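PDB 6EXS: peptide ABC transporter permease, which probably imports peptides across the membrane as a POT-family major facilitator, and binds the thioalcohol-conjugated dipeptide behind human axillary malodour. Local coordinates for residues R29-G34 with G161-S165; M38-Y42 with N177-F182; Q170-R176 with R329-L334. The contacts are given in a common frame with arbitrary orientation. Residue numbers count along the deposited sequence, not the author numbering.

Contact 1: residues R29-G34 with G161-S165; sequences RFSYYG and GALIS. With C3H (2-[[(2~{R})-2-azanyl-3-[(3~{S})-3-methyl-1-oxidanyl-hexan-3-yl]sulfanyl-propanoyl]amino]ethanoic acid), chain O.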
loop_
_atom_site.group_PDB
_atom_site.type_symbol
_atom_site.label_atom_id
_atom_site.label_comp_id
_atom_site.label_asym_id
_atom_site.label_seq_id
_atom_site.Cartn_x
_atom_site.Cartn_y
_atom_site.Cartn_z
ATOM N N ARG A 29 -10.058 -0.546 5.711
ATOM C CA ARG A 29 -9.687 -0.371 4.310
ATOM C C ARG A 29 -10.678 0.541 3.557
ATOM O O ARG A 29 -10.245 1.340 2.722
ATOM C CB ARG A 29 -9.469 -1.719 3.611
ATOM C CG ARG A 29 -8.324 -2.560 4.196
ATOM C CD ARG A 29 -6.932 -2.093 3.782
ATOM N NE ARG A 29 -6.490 -0.982 4.620
ATOM C CZ ARG A 29 -5.446 -0.205 4.371
ATOM N NH1 ARG A 29 -4.695 -0.408 3.294
ATOM N NH2 ARG A 29 -5.130 0.776 5.208
ATOM N N PHE A 30 -12.002 0.438 3.885
ATOM C CA PHE A 30 -13.081 1.276 3.357
ATOM C C PHE A 30 -12.748 2.737 3.689
ATOM O O PHE A 30 -12.696 3.593 2.797
ATOM C CB PHE A 30 -14.426 0.890 4.015
ATOM C CG PHE A 30 -15.598 1.784 3.673
ATOM C CD1 PHE A 30 -15.851 2.945 4.403
ATOM C CD2 PHE A 30 -16.464 1.455 2.636
ATOM C CE1 PHE A 30 -16.921 3.789 4.067
ATOM C CE2 PHE A 30 -17.541 2.295 2.311
ATOM C CZ PHE A 30 -17.758 3.458 3.023
ATOM N N SER A 31 -12.521 3.014 4.983
ATOM C CA SER A 31 -12.229 4.354 5.458
ATOM C C SER A 31 -10.849 4.849 5.002
ATOM O O SER A 31 -10.731 6.043 4.697
ATOM C CB SER A 31 -12.422 4.444 6.965
ATOM O OG SER A 31 -11.614 3.508 7.656
ATOM N N TYR A 32 -9.832 3.949 4.879
ATOM C CA TYR A 32 -8.507 4.359 4.392
ATOM C C TYR A 32 -8.558 4.775 2.943
ATOM O O TYR A 32 -8.061 5.855 2.615
ATOM C CB TYR A 32 -7.427 3.279 4.557
ATOM C CG TYR A 32 -6.119 3.617 3.855
ATOM C CD1 TYR A 32 -5.268 4.603 4.354
ATOM C CD2 TYR A 32 -5.734 2.952 2.690
ATOM C CE1 TYR A 32 -4.080 4.935 3.702
ATOM C CE2 TYR A 32 -4.545 3.271 2.033
ATOM C CZ TYR A 32 -3.722 4.267 2.541
ATOM O OH TYR A 32 -2.528 4.565 1.921
ATOM N N TYR A 33 -9.128 3.917 2.071
ATOM C CA TYR A 33 -9.186 4.187 0.642
ATOM C C TYR A 33 -10.180 5.279 0.285
ATOM O O TYR A 33 -9.966 5.971 -0.701
ATOM C CB TYR A 33 -9.392 2.904 -0.177
ATOM C CG TYR A 33 -8.118 2.086 -0.246
ATOM C CD1 TYR A 33 -6.992 2.568 -0.907
ATOM C CD2 TYR A 33 -8.012 0.869 0.417
ATOM C CE1 TYR A 33 -5.797 1.851 -0.921
ATOM C CE2 TYR A 33 -6.821 0.140 0.410
ATOM C CZ TYR A 33 -5.713 0.647 -0.247
ATOM O OH TYR A 33 -4.545 -0.066 -0.290
ATOM N N GLY A 34 -11.197 5.475 1.119
ATOM C CA GLY A 34 -12.189 6.524 0.932
ATOM C C GLY A 34 -11.597 7.890 1.195
ATOM O O GLY A 34 -11.773 8.816 0.395
ATOM N N GLY A 161 -13.500 -2.950 0.459
ATOM C CA GLY A 161 -13.427 -1.638 1.091
ATOM C C GLY A 161 -12.921 -0.599 0.107
ATOM O O GLY A 161 -13.528 0.464 -0.046
ATOM N N ALA A 162 -11.834 -0.942 -0.618
ATOM C CA ALA A 162 -11.226 -0.113 -1.657
ATOM C C ALA A 162 -12.170 0.151 -2.844
ATOM O O ALA A 162 -12.059 1.207 -3.458
ATOM C CB ALA A 162 -9.937 -0.746 -2.147
ATOM N N LEU A 163 -13.074 -0.800 -3.173
ATOM C CA LEU A 163 -14.026 -0.680 -4.284
ATOM C C LEU A 163 -15.239 0.184 -3.955
ATOM O O LEU A 163 -15.573 1.056 -4.750
ATOM C CB LEU A 163 -14.464 -2.075 -4.818
ATOM C CG LEU A 163 -15.711 -2.144 -5.721
ATOM C CD1 LEU A 163 -15.483 -1.455 -7.091
ATOM C CD2 LEU A 163 -16.179 -3.566 -5.904
ATOM N N ILE A 164 -15.903 -0.072 -2.807
ATOM C CA ILE A 164 -17.137 0.602 -2.372
ATOM C C ILE A 164 -16.937 2.073 -1.914
ATOM O O ILE A 164 -17.754 2.928 -2.276
ATOM C CB ILE A 164 -17.866 -0.253 -1.283
ATOM C CG1 ILE A 164 -18.230 -1.667 -1.830
ATOM C CG2 ILE A 164 -19.127 0.438 -0.763
ATOM C CD1 ILE A 164 -18.566 -2.741 -0.763
ATOM N N SER A 165 -15.898 2.357 -1.099
ATOM C CA SER A 165 -15.677 3.693 -0.534
ATOM C C SER A 165 -15.548 4.840 -1.571
ATOM O O SER A 165 -16.211 5.847 -1.331
ATOM C CB SER A 165 -14.508 3.708 0.440
ATOM O OG SER A 165 -13.291 3.272 -0.140
HETATM O O2 C3H O . -5.418 -2.277 -1.686
HETATM C C11 C3H O . -5.770 -2.780 -2.693
HETATM O O3 C3H O . -5.389 -3.947 -3.078
HETATM C C10 C3H O . -6.660 -2.131 -3.712
HETATM N N1 C3H O . -6.554 -0.692 -3.728
HETATM C C9 C3H O . -5.628 -0.074 -4.441
HETATM O O1 C3H O . -4.445 -0.379 -4.408
HETATM C C8 C3H O . -6.053 1.038 -5.344
HETATM N N C3H O . -7.392 1.471 -4.970
HETATM C C7 C3H O . -5.113 2.236 -5.213
HETATM S S C3H O . -3.875 2.475 -6.516
HETATM C C3 C3H O . -4.677 2.910 -8.151
HETATM C C4 C3H O . -5.299 4.270 -7.965
HETATM C C5 C3H O . -5.649 1.775 -8.499
HETATM C C6 C3H O . -6.579 1.996 -9.671
HETATM O O C3H O . -7.917 1.970 -9.296
HETATM C C2 C3H O . -3.638 2.976 -9.267
HETATM C C1 C3H O . -3.821 1.971 -10.391
HETATM C C C3H O . -2.760 2.124 -11.447
#
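Two transmembrane helices of the N-terminal bundle of this major facilitator fold, 16-44 and 147-174, cross here beside the peptide pocket. Their short segments run 7.5 Å apart, axis to axis, at -56°, and glycine makes this closeness possible. Phe30 CA lies 3.7 Å from Gly161 CA, and a CB on Gly161 would collide with the backbone N of Phe30. Instead the Phe30 CA-H points at the Gly161 carbonyl, with Phe30 CA 3.5 Å from Gly161 O and nearly linear at the hydrogen.

One turn on, Ser165 fits against the same helix. Its CB stands over the face of the Phe30 ring, 3.8 Å from the centroid, in a CH-pi contact, while the ring edge meets Ile164 (Phe30 CE2 to Ile164 CG2, 3.9 Å). The Ser165 hydroxyl turns back into its own helix, with OG donating to Gly161 O at 2.8 Å, so a polar group is satisfied inside a buried interface.

Arg29, from the ExxER motif of POT transporters, barely touches 161-165, its end leading away from it. Tyr33 and Ala162 meet at the pocket wall, CD2 to CB, 3.6 Å. Both line the site of the conjugated peptide: its N1 lies over one face of the Tyr33 ring and 3.7 Å from Ala162 CB, and its carboxyl O2 comes 2.8 Å from Tyr33 OH.

Contact 2: residues M38-Y42 with N177-F182; sequences MLIFY and NFHGGF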
loop_
_atom_site.group_PDB
_atom_site.type_symbol
_atom_site.label_atom_id
_atom_site.label_comp_id
_atom_site.label_asym_id
_atom_site.label_seq_id
_atom_site.Cartn_x
_atom_site.Cartn_y
_atom_site.Cartn_z
ATOM N N MET A 38 -10.356 11.001 -1.733
ATOM C CA MET A 38 -10.736 12.394 -1.509
ATOM C C MET A 38 -9.544 13.295 -1.260
ATOM O O MET A 38 -9.582 14.454 -1.661
ATOM C CB MET A 38 -11.661 12.502 -0.286
ATOM C CG MET A 38 -13.011 11.848 -0.457
ATOM S SD MET A 38 -14.098 12.280 0.928
ATOM C CE MET A 38 -14.798 13.749 0.326
ATOM N N LEU A 39 -8.517 12.794 -0.538
ATOM C CA LEU A 39 -7.346 13.576 -0.115
ATOM C C LEU A 39 -6.659 14.354 -1.237
ATOM O O LEU A 39 -6.367 15.530 -1.026
ATOM C CB LEU A 39 -6.319 12.728 0.660
ATOM C CG LEU A 39 -5.411 13.509 1.629
ATOM C CD1 LEU A 39 -6.180 13.999 2.854
ATOM C CD2 LEU A 39 -4.234 12.653 2.080
ATOM N N ILE A 40 -6.429 13.739 -2.413
ATOM C CA ILE A 40 -5.748 14.413 -3.527
ATOM C C ILE A 40 -6.524 15.658 -3.991
ATOM O O ILE A 40 -5.920 16.719 -4.112
ATOM C CB ILE A 40 -5.360 13.448 -4.702
ATOM C CG1 ILE A 40 -4.542 14.178 -5.818
ATOM C CG2 ILE A 40 -6.566 12.668 -5.289
ATOM C CD1 ILE A 40 -3.141 14.664 -5.448
ATOM N N PHE A 41 -7.853 15.550 -4.171
ATOM C CA PHE A 41 -8.702 16.664 -4.597
ATOM C C PHE A 41 -8.855 17.710 -3.512
ATOM O O PHE A 41 -8.726 18.896 -3.804
ATOM C CB PHE A 41 -10.050 16.165 -5.117
ATOM C CG PHE A 41 -9.858 15.096 -6.159
ATOM C CD1 PHE A 41 -9.274 15.396 -7.384
ATOM C CD2 PHE A 41 -10.177 13.770 -5.883
ATOM C CE1 PHE A 41 -9.037 14.396 -8.320
ATOM C CE2 PHE A 41 -9.961 12.776 -6.829
ATOM C CZ PHE A 41 -9.372 13.088 -8.033
ATOM N N TYR A 42 -9.052 17.274 -2.252
ATOM C CA TYR A 42 -9.151 18.160 -1.096
ATOM C C TYR A 42 -7.899 19.052 -0.972
ATOM O O TYR A 42 -8.032 20.230 -0.675
ATOM C CB TYR A 42 -9.341 17.331 0.180
ATOM C CG TYR A 42 -9.344 18.139 1.457
ATOM C CD1 TYR A 42 -10.268 19.166 1.654
ATOM C CD2 TYR A 42 -8.461 17.847 2.493
ATOM C CE1 TYR A 42 -10.307 19.884 2.847
ATOM C CE2 TYR A 42 -8.494 18.556 3.695
ATOM C CZ TYR A 42 -9.419 19.578 3.866
ATOM O OH TYR A 42 -9.462 20.286 5.044
ATOM N N ASN A 177 -18.148 18.800 0.167
ATOM C CA ASN A 177 -18.266 18.590 1.605
ATOM C C ASN A 177 -17.193 17.587 2.001
ATOM O O ASN A 177 -17.473 16.406 2.193
ATOM C CB ASN A 177 -19.686 18.109 1.968
ATOM C CG ASN A 177 -19.999 18.007 3.446
ATOM O OD1 ASN A 177 -21.002 17.410 3.834
ATOM N ND2 ASN A 177 -19.168 18.567 4.315
ATOM N N PHE A 178 -15.945 18.050 2.062
ATOM C CA PHE A 178 -14.805 17.199 2.401
ATOM C C PHE A 178 -14.859 16.766 3.853
ATOM O O PHE A 178 -14.802 15.559 4.115
ATOM C CB PHE A 178 -13.472 17.864 2.019
ATOM C CG PHE A 178 -13.306 18.068 0.525
ATOM C CD1 PHE A 178 -13.034 16.990 -0.320
ATOM C CD2 PHE A 178 -13.442 19.333 -0.043
ATOM C CE1 PHE A 178 -12.890 17.179 -1.701
ATOM C CE2 PHE A 178 -13.303 19.520 -1.427
ATOM C CZ PHE A 178 -13.031 18.443 -2.244
ATOM N N HIS A 179 -15.085 17.725 4.788
ATOM C CA HIS A 179 -15.212 17.432 6.222
ATOM C C HIS A 179 -16.304 16.383 6.532
ATOM O O HIS A 179 -16.106 15.546 7.415
ATOM C CB HIS A 179 -15.419 18.701 7.047
ATOM C CG HIS A 179 -14.252 19.633 7.013
ATOM N ND1 HIS A 179 -12.950 19.166 7.035
ATOM C CD2 HIS A 179 -14.231 20.983 6.981
ATOM C CE1 HIS A 179 -12.185 20.241 6.999
ATOM N NE2 HIS A 179 -12.911 21.357 6.977
ATOM N N GLY A 180 -17.408 16.426 5.775
ATOM C CA GLY A 180 -18.515 15.484 5.880
ATOM C C GLY A 180 -18.136 14.102 5.385
ATOM O O GLY A 180 -18.565 13.099 5.963
ATOM N N GLY A 181 -17.334 14.057 4.316
ATOM C CA GLY A 181 -16.846 12.815 3.728
ATOM C C GLY A 181 -15.823 12.122 4.614
ATOM O O GLY A 181 -15.877 10.903 4.793
ATOM N N PHE A 182 -14.890 12.916 5.193
ATOM C CA PHE A 182 -13.850 12.446 6.109
ATOM C C PHE A 182 -14.463 12.008 7.436
ATOM O O PHE A 182 -13.887 11.163 8.111
ATOM C CB PHE A 182 -12.772 13.528 6.342
ATOM C CG PHE A 182 -11.909 13.906 5.154
ATOM C CD1 PHE A 182 -11.260 12.929 4.402
ATOM C CD2 PHE A 182 -11.716 15.239 4.811
ATOM C CE1 PHE A 182 -10.460 13.277 3.307
ATOM C CE2 PHE A 182 -10.922 15.586 3.709
ATOM C CZ PHE A 182 -10.283 14.602 2.978
#
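Tyr42, Met38 and Phe178 carry most of this helix-helix contact, an aromatic cluster completed by Phe182 within the N-terminal bundle of the major facilitator fold. The end of helix 16-44 meets the start of helix 178-204 nearly antiparallel (161°), with the short axes 11.2 Å apart, a spacing that bulky side chains fill.

Tyr42 touches both phenylalanines. Its CA sits over the face of Phe178, 4.0 Å from the ring centroid, in a CH-pi contact, and Tyr42 CD1 approaches Phe178 CG to 3.4 Å, the two rings tilted at 46°. Against Phe182 the geometry is edge-to-face: the Phe182 edge is directed at the face of Tyr42, with centroids 5.1 Å apart and planes at 71°.

Met38, one turn earlier, reaches across to the other helix. Its CE packs on Phe178 CD1 at 3.7 Å, and its sulfur makes an oblique Met-aromatic contact with the Phe182 ring, SD to centroid 4.8 Å. The lack of a side chain on Gly181 gives it room, for a CB there would clash with Met38 CE; Gly181 CA is 4.0 Å from Met38 SD. Leu105 of helix 74-106 packs on Tyr42 and Phe182, and its carbonyl is hydrogen-bonded to His179 ND1. Next to that nitrogen in the imidazole, His179 CE1 lies 3.4 Å from Tyr42 OH.

Contact 3: residues Q170-R176 with R329-L334; sequences QHFVDIR and RFGEAL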
loop_
_atom_site.group_PDB
_atom_site.type_symbol
_atom_site.label_atom_id
_atom_site.label_comp_id
_atom_site.label_asym_id
_atom_site.label_seq_id
_atom_site.Cartn_x
_atom_site.Cartn_y
_atom_site.Cartn_z
ATOM N N GLN A 170 -17.826 9.832 -3.673
ATOM C CA GLN A 170 -17.855 10.659 -4.878
ATOM C C GLN A 170 -18.835 11.816 -4.703
ATOM O O GLN A 170 -18.524 12.934 -5.124
ATOM C CB GLN A 170 -18.171 9.830 -6.135
ATOM C CG GLN A 170 -18.206 10.642 -7.446
ATOM C CD GLN A 170 -16.970 11.485 -7.695
ATOM O OE1 GLN A 170 -15.831 11.018 -7.593
ATOM N NE2 GLN A 170 -17.170 12.728 -8.120
ATOM N N HIS A 171 -19.975 11.564 -4.015
ATOM C CA HIS A 171 -21.002 12.566 -3.714
ATOM C C HIS A 171 -20.436 13.738 -2.909
ATOM O O HIS A 171 -20.712 14.883 -3.251
ATOM C CB HIS A 171 -22.199 11.939 -2.971
ATOM C CG HIS A 171 -23.148 12.954 -2.403
ATOM N ND1 HIS A 171 -23.940 13.753 -3.229
ATOM C CD2 HIS A 171 -23.367 13.309 -1.114
ATOM C CE1 HIS A 171 -24.618 14.550 -2.419
ATOM N NE2 HIS A 171 -24.310 14.325 -1.138
ATOM N N PHE A 172 -19.641 13.448 -1.850
ATOM C CA PHE A 172 -19.053 14.466 -0.980
ATOM C C PHE A 172 -18.041 15.346 -1.698
ATOM O O PHE A 172 -17.955 16.530 -1.388
ATOM C CB PHE A 172 -18.470 13.839 0.279
ATOM C CG PHE A 172 -19.509 13.261 1.203
ATOM C CD1 PHE A 172 -19.966 11.957 1.034
ATOM C CD2 PHE A 172 -20.010 14.008 2.260
ATOM C CE1 PHE A 172 -20.921 11.417 1.894
ATOM C CE2 PHE A 172 -20.954 13.461 3.131
ATOM C CZ PHE A 172 -21.403 12.166 2.942
ATOM N N VAL A 173 -17.307 14.781 -2.683
ATOM C CA VAL A 173 -16.371 15.521 -3.543
ATOM C C VAL A 173 -17.217 16.421 -4.466
ATOM O O VAL A 173 -16.906 17.607 -4.599
ATOM C CB VAL A 173 -15.419 14.598 -4.354
ATOM C CG1 VAL A 173 -14.350 15.414 -5.081
ATOM C CG2 VAL A 173 -14.771 13.544 -3.460
ATOM N N ASP A 174 -18.310 15.872 -5.055
ATOM C CA ASP A 174 -19.226 16.621 -5.933
ATOM C C ASP A 174 -19.838 17.862 -5.258
ATOM O O ASP A 174 -19.807 18.937 -5.849
ATOM C CB ASP A 174 -20.334 15.704 -6.490
ATOM C CG ASP A 174 -19.891 14.732 -7.571
ATOM O OD1 ASP A 174 -18.827 14.966 -8.183
ATOM O OD2 ASP A 174 -20.642 13.765 -7.844
ATOM N N ILE A 175 -20.367 17.725 -4.022
ATOM C CA ILE A 175 -20.963 18.837 -3.265
ATOM C C ILE A 175 -19.902 19.640 -2.484
ATOM O O ILE A 175 -20.254 20.609 -1.807
ATOM C CB ILE A 175 -22.164 18.399 -2.360
ATOM C CG1 ILE A 175 -21.722 17.439 -1.223
ATOM C CG2 ILE A 175 -23.309 17.825 -3.195
ATOM C CD1 ILE A 175 -22.703 17.277 -0.069
ATOM N N ARG A 176 -18.615 19.242 -2.583
ATOM C CA ARG A 176 -17.451 19.886 -1.938
ATOM C C ARG A 176 -17.527 19.854 -0.381
ATOM O O ARG A 176 -17.016 20.744 0.301
ATOM C CB ARG A 176 -17.204 21.327 -2.487
ATOM C CG ARG A 176 -17.109 21.449 -4.014
ATOM C CD ARG A 176 -15.812 20.889 -4.570
ATOM N NE ARG A 176 -15.653 21.180 -5.997
ATOM C CZ ARG A 176 -15.699 20.273 -6.970
ATOM N NH1 ARG A 176 -15.528 20.637 -8.230
ATOM N NH2 ARG A 176 -15.890 18.991 -6.688
ATOM N N ARG A 329 -21.498 10.247 -16.898
ATOM C CA ARG A 329 -20.441 11.065 -16.289
ATOM C C ARG A 329 -19.662 10.178 -15.309
ATOM O O ARG A 329 -20.269 9.456 -14.518
ATOM C CB ARG A 329 -21.052 12.251 -15.535
ATOM C CG ARG A 329 -20.028 13.243 -15.007
ATOM C CD ARG A 329 -20.328 13.645 -13.577
ATOM N NE ARG A 329 -19.110 14.050 -12.873
ATOM C CZ ARG A 329 -18.922 13.942 -11.561
ATOM N NH1 ARG A 329 -19.875 13.438 -10.783
ATOM N NH2 ARG A 329 -17.776 14.332 -11.016
ATOM N N PHE A 330 -18.328 10.207 -15.396
ATOM C CA PHE A 330 -17.442 9.437 -14.533
ATOM C C PHE A 330 -16.843 10.365 -13.465
ATOM O O PHE A 330 -16.150 11.325 -13.801
ATOM C CB PHE A 330 -16.335 8.767 -15.372
ATOM C CG PHE A 330 -15.558 7.682 -14.656
ATOM C CD1 PHE A 330 -16.016 6.369 -14.645
ATOM C CD2 PHE A 330 -14.356 7.969 -14.021
ATOM C CE1 PHE A 330 -15.298 5.368 -13.984
ATOM C CE2 PHE A 330 -13.637 6.969 -13.367
ATOM C CZ PHE A 330 -14.110 5.673 -13.356
ATOM N N GLY A 331 -17.166 10.105 -12.205
ATOM C CA GLY A 331 -16.650 10.872 -11.082
ATOM C C GLY A 331 -15.185 10.561 -10.849
ATOM O O GLY A 331 -14.798 9.387 -10.833
ATOM N N GLU A 332 -14.356 11.616 -10.688
ATOM C CA GLU A 332 -12.891 11.541 -10.530
ATOM C C GLU A 332 -12.430 10.565 -9.454
ATOM O O GLU A 332 -11.404 9.926 -9.667
ATOM C CB GLU A 332 -12.240 12.924 -10.338
ATOM C CG GLU A 332 -12.740 13.728 -9.148
ATOM C CD GLU A 332 -13.889 14.677 -9.420
ATOM O OE1 GLU A 332 -14.957 14.211 -9.878
ATOM O OE2 GLU A 332 -13.740 15.884 -9.121
ATOM N N ALA A 333 -13.189 10.403 -8.339
ATOM C CA ALA A 333 -12.817 9.458 -7.270
ATOM C C ALA A 333 -13.035 7.987 -7.642
ATOM O O ALA A 333 -12.397 7.117 -7.047
ATOM C CB ALA A 333 -13.533 9.790 -5.970
ATOM N N LEU A 334 -13.886 7.713 -8.658
ATOM C CA LEU A 334 -14.173 6.357 -9.150
ATOM C C LEU A 334 -13.000 5.713 -9.895
ATOM O O LEU A 334 -12.990 4.496 -10.054
ATOM C CB LEU A 334 -15.456 6.315 -9.987
ATOM C CG LEU A 334 -16.713 5.980 -9.202
ATOM C CD1 LEU A 334 -17.347 7.212 -8.629
ATOM C CD2 LEU A 334 -17.707 5.267 -10.075
#
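The contact joins the two six-helix bundles of the transporter: the end of helix 147-174 meets the loop leading into helix 338-357, with Gln170 as its hub. The Gln170 amide works in both directions. OE1 accepts from the backbone, Ala333 N to Gln170 OE1 at 2.8 Å, while NE2 donates to Glu332 OE1 at 3.2 Å and, within its own helix, to Asp174 OD1 at 2.8 Å. Gly331 leaves space for this amide, since a CB there would run into Gln170 CD.

Arg329 closes the network from the more exposed side. Its firmest bond to Asp174 runs from NH1 to OD2, 3.1 Å; the bonds to Asp174 OD1 from Arg329 NH2 (3.1 Å) and NH1 (3.2 Å) are weak. Arg329 NH2 also forms a salt bridge to Glu332 OE1, 3.0 Å. Two carboxylates therefore share one guanidinium and one amide, which offsets the repulsion expected with Asp174 OD1 only 4.3 Å from Glu332 OE1.

The helix ends in a Schellman motif, with Arg176 at positive phi. Arg176 NH2 donates to Val173 O at 2.7 Å, a carbonyl of the last turn, and its NE is hydrogen-bonded to Gln49 OE1; toward Glu332 it remains beyond salt-bridge range, NH2 to OE2 4.5 Å.

Such a cluster of charges and amides links the two bundles through side-chain polar bonds and one bond to a backbone NH; from the topology of the family this is probably the extracellular side, where such bonds would have to open in an outward-facing state.

Contacts 1 and 2 follow one another along helix 16-44, their centres about 13 Å apart, and pack it against helices 147-174 and 178-204 in turn. Contact 3 shares helix 147-174 with contact 1, their centres about 14 Å apart, and follows it in the chain, whereas contacts 1 and 2 interleave, as do 2 and 3. The latter two have centres about 10 Å apart and touch: Asn177 N is 2.8 Å from Phe172 O, a probable hydrogen bond at the turn between successive helices, and Phe41 CZ packs on Glu332 CG at 3.6 Å. Contacts 1 and 2 thus knit the N-terminal bundle from the peptide pocket outward, and contact 3 ties it to the C-terminal half.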